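Local coordinates for protein alpha-fucosidase GH29 (Fusarium graminearum, PDB 4PSR) that probably hydrolyses the alpha-1,6-linked fucose on the reducing-end N-acetylglucosamine of glycoprotein glycans, as a family 29 alpha-L-fucosidase, at residues 29-34 against 357-362; 117-122 against 336-341; 154-159 against 164-169; 344-347 against 351-354. All coordinates share one frame; numbering follows the deposited sequence.

Contact 1: 29-34 against 357-362. With FUL (beta-L-fucopyranose), chain M.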
# COMPACT_ATOMS: atom_id res chain seq x y z
N PHE A 29 4.25 -7.15 1.98
CA PHE A 29 3.91 -7.37 0.58
C PHE A 29 2.63 -8.18 0.50
O PHE A 29 2.50 -9.23 1.13
CB PHE A 29 5.05 -8.14 -0.13
CG PHE A 29 4.75 -8.45 -1.57
CD1 PHE A 29 4.47 -7.46 -2.51
CD2 PHE A 29 4.76 -9.78 -1.99
CE1 PHE A 29 4.17 -7.79 -3.85
CE2 PHE A 29 4.47 -10.11 -3.32
CZ PHE A 29 4.19 -9.11 -4.25
N GLY A 30 1.64 -7.63 -0.23
CA GLY A 30 0.41 -8.32 -0.54
C GLY A 30 0.04 -8.21 -2.01
O GLY A 30 0.65 -7.44 -2.76
N VAL A 31 -0.94 -9.00 -2.43
CA VAL A 31 -1.41 -9.00 -3.80
C VAL A 31 -2.93 -8.99 -3.86
O VAL A 31 -3.61 -9.74 -3.17
CB VAL A 31 -0.87 -10.23 -4.59
CG1 VAL A 31 -1.50 -10.32 -5.97
CG2 VAL A 31 0.65 -10.16 -4.71
N TYR A 32 -3.48 -8.16 -4.74
CA TYR A 32 -4.91 -8.17 -5.03
C TYR A 32 -5.14 -8.06 -6.53
O TYR A 32 -4.19 -7.96 -7.29
CB TYR A 32 -5.72 -7.14 -4.22
CG TYR A 32 -5.67 -5.64 -4.56
CD1 TYR A 32 -6.79 -4.86 -4.34
CD2 TYR A 32 -4.52 -5.02 -5.01
CE1 TYR A 32 -6.78 -3.52 -4.58
CE2 TYR A 32 -4.49 -3.66 -5.25
CZ TYR A 32 -5.62 -2.91 -5.02
OH TYR A 32 -5.55 -1.53 -5.25
N TRP A 33 -6.40 -8.15 -6.94
CA TRP A 33 -6.70 -8.21 -8.36
C TRP A 33 -8.00 -7.48 -8.69
O TRP A 33 -9.04 -7.75 -8.13
CB TRP A 33 -6.74 -9.67 -8.88
CG TRP A 33 -7.40 -10.66 -7.99
CD1 TRP A 33 -8.69 -11.09 -8.03
CD2 TRP A 33 -6.76 -11.41 -6.96
NE1 TRP A 33 -8.91 -12.05 -7.05
CE2 TRP A 33 -7.73 -12.24 -6.38
CE3 TRP A 33 -5.47 -11.41 -6.44
CZ2 TRP A 33 -7.44 -13.09 -5.32
CZ3 TRP A 33 -5.19 -12.26 -5.38
CH2 TRP A 33 -6.17 -13.07 -4.83
N HIS A 34 -7.87 -6.58 -9.66
CA HIS A 34 -9.03 -5.92 -10.26
C HIS A 34 -9.57 -6.80 -11.38
O HIS A 34 -9.20 -6.63 -12.54
CB HIS A 34 -8.63 -4.54 -10.82
CG HIS A 34 -8.46 -3.46 -9.80
ND1 HIS A 34 -7.47 -3.46 -8.84
CD2 HIS A 34 -9.15 -2.31 -9.62
CE1 HIS A 34 -7.57 -2.36 -8.11
NE2 HIS A 34 -8.57 -1.64 -8.56
N LYS A 357 5.30 -14.43 -14.68
CA LYS A 357 6.76 -14.28 -14.59
C LYS A 357 7.19 -13.20 -13.59
O LYS A 357 8.11 -13.40 -12.80
CB LYS A 357 7.34 -14.01 -15.98
CG LYS A 357 8.78 -13.52 -16.01
CD LYS A 357 9.80 -14.56 -15.54
CE LYS A 357 11.21 -14.20 -16.05
NZ LYS A 357 11.42 -12.71 -16.15
N VAL A 358 6.52 -12.05 -13.59
CA VAL A 358 6.82 -11.02 -12.61
C VAL A 358 6.59 -11.55 -11.18
O VAL A 358 7.43 -11.35 -10.32
CB VAL A 358 5.98 -9.76 -12.88
CG1 VAL A 358 6.11 -8.77 -11.76
CG2 VAL A 358 6.45 -9.13 -14.20
N LEU A 359 5.46 -12.21 -10.94
CA LEU A 359 5.18 -12.71 -9.60
C LEU A 359 6.21 -13.76 -9.19
O LEU A 359 6.67 -13.76 -8.06
CB LEU A 359 3.77 -13.34 -9.54
CG LEU A 359 2.65 -12.30 -9.62
CD1 LEU A 359 1.34 -12.97 -9.91
CD2 LEU A 359 2.55 -11.53 -8.34
N ASN A 360 6.58 -14.66 -10.12
CA ASN A 360 7.61 -15.66 -9.84
C ASN A 360 8.94 -14.99 -9.45
O ASN A 360 9.62 -15.41 -8.49
CB ASN A 360 7.87 -16.53 -11.07
CG ASN A 360 6.75 -17.47 -11.43
OD1 ASN A 360 5.82 -17.75 -10.68
ND2 ASN A 360 6.86 -18.00 -12.63
N ASP A 361 9.31 -13.94 -10.16
CA ASP A 361 10.55 -13.21 -9.91
C ASP A 361 10.54 -12.48 -8.56
O ASP A 361 11.54 -12.44 -7.85
CB ASP A 361 10.86 -12.17 -11.00
CG ASP A 361 11.27 -12.78 -12.33
OD1 ASP A 361 11.62 -13.98 -12.35
OD2 ASP A 361 11.26 -12.04 -13.34
N ILE A 362 9.41 -11.84 -8.21
CA ILE A 362 9.31 -11.26 -6.86
C ILE A 362 9.48 -12.35 -5.79
O ILE A 362 10.16 -12.14 -4.79
CB ILE A 362 7.95 -10.51 -6.70
CG1 ILE A 362 7.87 -9.32 -7.65
CG2 ILE A 362 7.78 -10.07 -5.24
CD1 ILE A 362 6.43 -8.79 -7.77
C1 FUL M . -8.67 4.34 -7.77
C2 FUL M . -9.78 3.73 -8.59
O2 FUL M . -10.62 4.72 -9.20
C3 FUL M . -9.11 2.89 -9.65
O3 FUL M . -10.09 2.35 -10.50
C4 FUL M . -8.34 1.81 -8.94
O4 FUL M . -9.25 0.95 -8.24
C5 FUL M . -7.35 2.45 -7.97
C6 FUL M . -6.58 1.43 -7.15
O5 FUL M . -7.98 3.34 -7.06
O1 FUL M . -9.24 5.20 -6.82

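Contact 2: 117-122 against 336-341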
# COMPACT_ATOMS: atom_id res chain seq x y z
N ALA A 117 3.64 -13.12 -1.19
CA ALA A 117 2.56 -12.32 -0.61
C ALA A 117 2.18 -12.90 0.77
O ALA A 117 2.02 -14.11 0.89
CB ALA A 117 1.38 -12.38 -1.51
N ARG A 118 2.02 -12.03 1.76
CA ARG A 118 1.56 -12.48 3.06
C ARG A 118 0.10 -12.11 3.31
O ARG A 118 -0.50 -12.58 4.28
CB ARG A 118 2.44 -11.93 4.17
CG ARG A 118 3.77 -12.63 4.29
CD ARG A 118 4.33 -12.33 5.65
NE ARG A 118 5.48 -13.14 5.97
CZ ARG A 118 6.23 -12.94 7.03
NH1 ARG A 118 5.92 -11.96 7.88
NH2 ARG A 118 7.27 -13.72 7.24
N PHE A 119 -0.46 -11.28 2.43
CA PHE A 119 -1.91 -11.03 2.39
C PHE A 119 -2.33 -10.99 0.93
O PHE A 119 -1.54 -10.57 0.09
CB PHE A 119 -2.37 -9.77 3.18
CG PHE A 119 -1.68 -8.45 2.80
CD1 PHE A 119 -2.38 -7.46 2.15
CD2 PHE A 119 -0.39 -8.16 3.23
CE1 PHE A 119 -1.79 -6.25 1.85
CE2 PHE A 119 0.22 -6.95 2.92
CZ PHE A 119 -0.49 -5.99 2.24
N ALA A 120 -3.56 -11.41 0.65
CA ALA A 120 -4.03 -11.50 -0.70
C ALA A 120 -5.54 -11.51 -0.74
O ALA A 120 -6.20 -11.89 0.24
CB ALA A 120 -3.48 -12.77 -1.39
N GLY A 121 -6.09 -11.11 -1.88
CA GLY A 121 -7.52 -11.27 -2.09
C GLY A 121 -8.04 -10.44 -3.23
O GLY A 121 -7.29 -9.70 -3.87
N PRO A 122 -9.35 -10.53 -3.48
CA PRO A 122 -9.99 -9.86 -4.61
C PRO A 122 -10.43 -8.43 -4.32
O PRO A 122 -10.70 -8.05 -3.18
CB PRO A 122 -11.27 -10.66 -4.82
CG PRO A 122 -11.61 -11.14 -3.39
CD PRO A 122 -10.27 -11.46 -2.78
N ASN A 336 8.52 2.99 5.72
CA ASN A 336 7.59 2.63 6.81
C ASN A 336 6.20 2.26 6.32
O ASN A 336 5.20 2.49 7.03
CB ASN A 336 7.55 3.72 7.90
CG ASN A 336 6.89 3.29 9.18
OD1 ASN A 336 7.16 2.22 9.73
ND2 ASN A 336 6.03 4.17 9.70
N GLY A 337 6.15 1.62 5.15
CA GLY A 337 4.90 1.16 4.58
C GLY A 337 4.89 -0.27 4.09
O GLY A 337 5.93 -0.93 4.03
N ASN A 338 3.69 -0.74 3.73
CA ASN A 338 3.50 -1.96 2.93
C ASN A 338 3.18 -1.61 1.47
O ASN A 338 2.67 -0.52 1.20
CB ASN A 338 2.34 -2.82 3.44
CG ASN A 338 2.62 -3.50 4.76
OD1 ASN A 338 3.74 -3.59 5.22
ND2 ASN A 338 1.56 -3.99 5.38
N MET A 339 3.41 -2.55 0.57
CA MET A 339 3.01 -2.43 -0.84
C MET A 339 2.04 -3.52 -1.18
O MET A 339 2.34 -4.72 -1.03
CB MET A 339 4.23 -2.52 -1.77
CG MET A 339 3.88 -2.12 -3.21
SD MET A 339 5.27 -2.11 -4.34
CE MET A 339 5.28 -3.83 -4.64
N LEU A 340 0.87 -3.12 -1.68
CA LEU A 340 -0.15 -4.05 -2.16
C LEU A 340 -0.15 -4.00 -3.68
O LEU A 340 -0.50 -2.98 -4.30
CB LEU A 340 -1.54 -3.64 -1.61
CG LEU A 340 -2.75 -4.41 -2.14
CD1 LEU A 340 -2.61 -5.91 -1.93
CD2 LEU A 340 -4.05 -3.85 -1.52
N LEU A 341 0.30 -5.11 -4.29
CA LEU A 341 0.46 -5.21 -5.73
C LEU A 341 -0.76 -5.77 -6.43
O LEU A 341 -1.26 -6.85 -6.11
CB LEU A 341 1.68 -6.08 -6.06
CG LEU A 341 1.99 -6.31 -7.53
CD1 LEU A 341 2.35 -5.02 -8.26
CD2 LEU A 341 3.09 -7.36 -7.67

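Contact 3: 154-159 against 164-169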
# COMPACT_ATOMS: atom_id res chain seq x y z
N LEU A 154 -14.98 -18.13 -3.11
CA LEU A 154 -14.01 -19.04 -3.74
C LEU A 154 -12.58 -18.51 -3.48
O LEU A 154 -11.68 -19.25 -3.07
CB LEU A 154 -14.27 -19.05 -5.26
CG LEU A 154 -14.19 -20.18 -6.27
CD1 LEU A 154 -14.45 -21.55 -5.72
CD2 LEU A 154 -15.24 -19.83 -7.33
N TRP A 155 -12.35 -17.23 -3.76
CA TRP A 155 -11.03 -16.66 -3.52
C TRP A 155 -10.65 -16.72 -2.06
O TRP A 155 -9.52 -17.10 -1.72
CB TRP A 155 -10.96 -15.21 -3.97
CG TRP A 155 -11.00 -14.92 -5.46
CD1 TRP A 155 -11.91 -14.12 -6.08
CD2 TRP A 155 -10.10 -15.38 -6.48
NE1 TRP A 155 -11.63 -14.06 -7.41
CE2 TRP A 155 -10.55 -14.84 -7.69
CE3 TRP A 155 -8.99 -16.22 -6.48
CZ2 TRP A 155 -9.87 -15.06 -8.90
CZ3 TRP A 155 -8.33 -16.45 -7.68
CH2 TRP A 155 -8.79 -15.88 -8.88
N ALA A 156 -11.58 -16.35 -1.19
CA ALA A 156 -11.27 -16.28 0.23
C ALA A 156 -10.90 -17.65 0.77
O ALA A 156 -9.93 -17.79 1.51
CB ALA A 156 -12.46 -15.72 1.02
N ASP A 157 -11.68 -18.67 0.40
CA ASP A 157 -11.38 -20.03 0.87
C ASP A 157 -10.00 -20.48 0.42
O ASP A 157 -9.23 -21.07 1.19
CB ASP A 157 -12.46 -21.00 0.42
CG ASP A 157 -13.79 -20.83 1.15
OD1 ASP A 157 -13.89 -20.06 2.13
OD2 ASP A 157 -14.77 -21.49 0.73
N LEU A 158 -9.65 -20.17 -0.82
CA LEU A 158 -8.32 -20.52 -1.33
C LEU A 158 -7.19 -19.77 -0.66
O LEU A 158 -6.14 -20.37 -0.40
CB LEU A 158 -8.23 -20.37 -2.86
CG LEU A 158 -9.07 -21.39 -3.65
CD1 LEU A 158 -9.20 -21.00 -5.11
CD2 LEU A 158 -8.45 -22.76 -3.54
N VAL A 159 -7.39 -18.48 -0.38
CA VAL A 159 -6.37 -17.71 0.33
C VAL A 159 -6.08 -18.32 1.70
O VAL A 159 -4.94 -18.48 2.10
CB VAL A 159 -6.80 -16.22 0.42
CG1 VAL A 159 -5.97 -15.43 1.42
CG2 VAL A 159 -6.75 -15.54 -0.96
N MET A 164 -2.34 -17.37 3.82
CA MET A 164 -2.16 -15.93 3.71
C MET A 164 -3.34 -15.27 4.41
O MET A 164 -4.44 -15.83 4.49
CB MET A 164 -2.10 -15.49 2.24
CG MET A 164 -0.89 -16.02 1.50
SD MET A 164 -0.81 -15.62 -0.23
CE MET A 164 -2.13 -16.61 -0.88
N LYS A 165 -3.10 -14.07 4.93
CA LYS A 165 -4.17 -13.21 5.42
C LYS A 165 -5.01 -12.74 4.24
O LYS A 165 -4.52 -12.62 3.12
CB LYS A 165 -3.58 -12.02 6.19
CG LYS A 165 -2.83 -12.40 7.47
CD LYS A 165 -3.72 -12.33 8.68
CE LYS A 165 -2.97 -12.60 9.99
NZ LYS A 165 -3.92 -12.48 11.13
N LEU A 166 -6.27 -12.45 4.50
CA LEU A 166 -7.22 -12.07 3.46
C LEU A 166 -7.47 -10.56 3.45
O LEU A 166 -7.91 -9.98 4.47
CB LEU A 166 -8.56 -12.79 3.68
CG LEU A 166 -9.68 -12.48 2.68
CD1 LEU A 166 -9.35 -12.95 1.29
CD2 LEU A 166 -11.00 -13.07 3.14
N VAL A 167 -7.20 -9.95 2.29
CA VAL A 167 -7.62 -8.58 2.02
C VAL A 167 -8.81 -8.60 1.07
O VAL A 167 -8.84 -9.39 0.10
CB VAL A 167 -6.47 -7.68 1.47
CG1 VAL A 167 -5.82 -8.27 0.22
CG2 VAL A 167 -6.95 -6.26 1.21
N ILE A 168 -9.77 -7.72 1.33
CA ILE A 168 -10.90 -7.49 0.43
C ILE A 168 -10.93 -6.00 0.09
O ILE A 168 -10.93 -5.17 1.01
CB ILE A 168 -12.25 -7.91 1.06
CG1 ILE A 168 -12.28 -9.42 1.36
CG2 ILE A 168 -13.42 -7.49 0.17
CD1 ILE A 168 -12.38 -10.32 0.14
N ALA A 169 -10.94 -5.68 -1.20
CA ALA A 169 -11.05 -4.28 -1.66
C ALA A 169 -12.46 -3.94 -2.06
O ALA A 169 -13.15 -4.69 -2.78
CB ALA A 169 -10.06 -4.00 -2.81

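Contact 4: 344-347 against 351-354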
# COMPACT_ATOMS: atom_id res chain seq x y z
N SER A 344 -3.83 -8.56 -12.93
CA SER A 344 -4.91 -8.27 -13.88
C SER A 344 -5.28 -9.48 -14.74
O SER A 344 -4.85 -9.56 -15.90
CB SER A 344 -4.49 -7.12 -14.79
OG SER A 344 -4.05 -5.99 -14.06
N PRO A 345 -6.09 -10.39 -14.19
CA PRO A 345 -6.55 -11.52 -15.01
C PRO A 345 -7.43 -11.06 -16.17
O PRO A 345 -8.15 -10.06 -16.07
CB PRO A 345 -7.36 -12.37 -14.01
CG PRO A 345 -6.93 -11.90 -12.63
CD PRO A 345 -6.60 -10.44 -12.81
N MET A 346 -7.40 -11.81 -17.26
CA MET A 346 -8.30 -11.58 -18.38
C MET A 346 -9.74 -11.86 -18.00
O MET A 346 -10.01 -12.47 -16.96
CB MET A 346 -7.90 -12.46 -19.57
CG MET A 346 -6.47 -12.26 -19.96
SD MET A 346 -6.03 -12.95 -21.60
CE MET A 346 -6.51 -14.63 -21.43
N ALA A 347 -10.68 -11.37 -18.80
CA ALA A 347 -12.08 -11.54 -18.49
C ALA A 347 -12.48 -13.00 -18.26
O ALA A 347 -13.35 -13.29 -17.44
CB ALA A 347 -12.98 -10.91 -19.57
N LEU A 351 -4.70 -15.76 -15.98
CA LEU A 351 -3.64 -14.83 -15.63
C LEU A 351 -2.52 -14.88 -16.67
O LEU A 351 -1.86 -15.91 -16.82
CB LEU A 351 -3.08 -15.16 -14.22
CG LEU A 351 -2.04 -14.19 -13.67
CD1 LEU A 351 -2.65 -12.80 -13.51
CD2 LEU A 351 -1.52 -14.66 -12.32
N PRO A 352 -2.29 -13.77 -17.41
CA PRO A 352 -1.29 -13.82 -18.48
C PRO A 352 0.12 -14.20 -18.04
O PRO A 352 0.55 -13.85 -16.93
CB PRO A 352 -1.31 -12.39 -19.02
CG PRO A 352 -2.74 -11.94 -18.81
CD PRO A 352 -3.09 -12.53 -17.47
N GLU A 353 0.84 -14.94 -18.89
CA GLU A 353 2.16 -15.43 -18.53
C GLU A 353 3.16 -14.32 -18.15
O GLU A 353 3.99 -14.53 -17.29
CB GLU A 353 2.76 -16.35 -19.62
CG GLU A 353 2.08 -17.75 -19.73
CD GLU A 353 2.24 -18.65 -18.48
OE1 GLU A 353 3.28 -18.61 -17.78
OE2 GLU A 353 1.29 -19.44 -18.21
N GLU A 354 3.05 -13.15 -18.74
CA GLU A 354 3.99 -12.07 -18.39
C GLU A 354 3.82 -11.68 -16.91
O GLU A 354 4.77 -11.33 -16.22
CB GLU A 354 3.79 -10.85 -19.27
CG GLU A 354 3.95 -11.10 -20.77
CD GLU A 354 2.62 -11.25 -21.51
OE1 GLU A 354 1.72 -12.01 -21.05
OE2 GLU A 354 2.46 -10.60 -22.56

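Contact 1: 29-34 against 357-362
Phe29 and Ile362 meet obliquely where strand 29-33 faces helix 357-362. The far end of the phenyl ring does the touching: Phe29 CE2 and CZ each lie 3.8 Å from Ile362 CG2, and Ile362 CD1 stands a little farther from CZ. With chi1 at 178°, the ring swings away from the Phe29 nitrogen and reaches out to the helix. One residue pair along, the apolar contact is looser, with Val31 CG2 4.3 Å from Leu359 CD2. The spacing suits both partners, since alternate strand residues share a face and residues three apart share one side of a helix. Branched aliphatics and a phenyl ring fill this buried layer without needing polar partners, and no hydrogen bond crosses it.

This is the outer face of a TIM barrel. Helix 353-369 follows the eighth strand and packs back over the first, so the helix covers the seam where these two strands pair; Leu341 of that eighth strand touches both Phe29 and Ile362.

The polar bonds lie outside this apolar layer. Beyond the strand, His34 NE2 is hydrogen-bonded to O4 of the bound beta-L-fucopyranose at 2.7 Å, with O4 near the plane of the imidazole. His34 ND1 is bonded to Asn342 OD1, and gripping both nitrogens fixes the rotation of the ring. Tyr32 OH approaches the sugar methyl, 3.7 Å from C6. On the helix, Lys357 NZ forms a salt bridge one turn ahead to the syn lone pair of Asp361 OD2, 2.9 Å away, and that oxygen is also hydrogen-bonded to Ser322 OG.

Contact 2: 117-122 against 336-341
Phe119 carries the reach from 117-122 to Asn338 and Leu340 of segment 336-341. Ala117 and Arg118 lead into it as irregular chain, the guanidinium of Arg118 forming a salt bridge with Asp375. At Phe119 the strand begins, and chi1 of 55° places CG between the backbone nitrogen and the carbonyl carbon, so that the ring leans across toward the other strand. Its CE1 corner lies 3.9 Å from Leu340 CD1, the two side chains crossing at a slant. The CE2 corner lies 4.1 Å from Asn338 ND2, with ring and amide planes 39° apart. Bonds from OD1 to Tyr299 OH and from ND2 to the carbonyl of Tyr24 pin that amide; toward the ring ND2 makes a close approach with no assigned bond.

The two strands are not sheet neighbours. In the eight-stranded TIM barrel, 29-33 runs between 119-125 and 337-343, and Phe119 spans it on the inside of the barrel. Glycine suits the intervening position: the six ring carbons of Phe119 all lie within 4.0 Å of Gly30 CA, and a residue without a side chain lets the phenyl settle on the backbone. These residues lie toward the N-terminal ends of the strands, where large apolar groups fill a barrel core; Leu340 lies farther along its strand, toward the sugar, its side chain about 8 Å from the bound fucose.

Past Phe119, the backbone of Ala120 pairs with Lys165 and Val167 of the next strand. Gly121 then adopts phi 164°, with Pro122 following directly, a fully extended link that a residue lacking CB accommodates with ease.

Contact 3: 154-159 against 164-169
Between Val159 and Met164 the chain reverses, so that helix 154-159 runs nearly antiparallel to strand 165-169, at 156° between their directions and with axes 8.5 Å apart at their closest. A weak hydrogen bond from Met164 N to Val159 O, long at 3.3 Å but almost straight, ties the end of this helical segment to the start of the strand.

Val159 carries most of the packing. Its CG1 points away from its own backbone nitrogen (chi1 166°) and lies in the angle of the turn, 3.5 Å from Met164 O and 3.6 Å from Lys165 O. The same methyl meets Met164 CB at 4.0 Å and the outer part of Leu166, with CD1 at 4.2 Å. A beta-branched valine fits here because it fills the corner with a short, rigid methyl. One helical turn back, Ala156 presents only CB, and Leu166 spreads both methyls on it, CD2 approaching to 3.7 Å. The small residue on the helix matches the large one on the strand, letting the two backbones come close.

These are the second and third members of the beta-alpha-beta unit formed by strand 119-125, helix 151-161 and strand 165-170, the right-handed crossover repeated around a TIM barrel. Val218 of helix 200-218 touches both Ala156 and Leu166, extending the apolar seam to the next helix. On the other flank Trp155 packs on helix 105-114 and meets the Trp33 ring, while Lys165 points away from helix 154-159 and makes a cation-pi contact with Trp23.

Contact 4: 344-347 against 351-354
Pro352 lays its ring against Met346 and against the backbone of Ser344. Pro352 CG sits 3.9 Å from Met346 CG, the two side chains meeting at a slant, and the neighbouring CD lies 3.8 Å from Ser344 O. In Met346, chi1 of -55° sets CG beside the backbone nitrogen, where it meets the proline, while chi3 turns only the terminal methyl; the touching is done by the first part of a flexible chain, which can adapt to the rigid pyrrolidine.

Leu351 makes the second patch. Its chi1 of -175° carries the branch toward the other segment, where CD1 reaches 4.3 Å from Pro345 N and 4.5 Å from Pro345 CG. The backbones are close here too, with the CA atoms of Pro345 and Leu351 4.5 Å apart, as expected in a tight loop.

That loop joins the last barrel strand, 337-343, to helix 353-369, on the side of the TIM barrel where the fucose binds; the side chain of Ser344 is about 10 Å from the sugar. Pro352 occupies the N-cap of the helix, where no N-H is needed for the helix's own backbone bonds, so proline costs the helix nothing.

The polar groups of buried Ser344 find partners outside the two segments: OG with Trp311 O, and N with the side chain of Gln355 in the first helical turn. With no hydrogen bond between the segments themselves, their fit rests on shape and apolar burial, and two prolines limit how far the backbone can flex.

In the fold
All four contacts belong to the TIM-barrel part of the chain. Contacts 1 and 2 are 9 Å apart between centres and lie on the two sides of the sheet where its first and eighth strands meet: contact 1 joins strand 29-33 to its outer helix, contact 2 spans that strand from within. Contact 3, 12 Å from contact 2, is local and sits on the neighbouring beta-alpha-beta unit. Contact 4 leads into helix 353-369, which contact 1 also uses, 12 Å away. Along the sequence contact 1 encloses the rest, contact 3 falls within the span of contact 2, and contact 4 follows. Contact 1 thus ties first strand to last barrel helix; contact 4 lies on the fucose-binding rim.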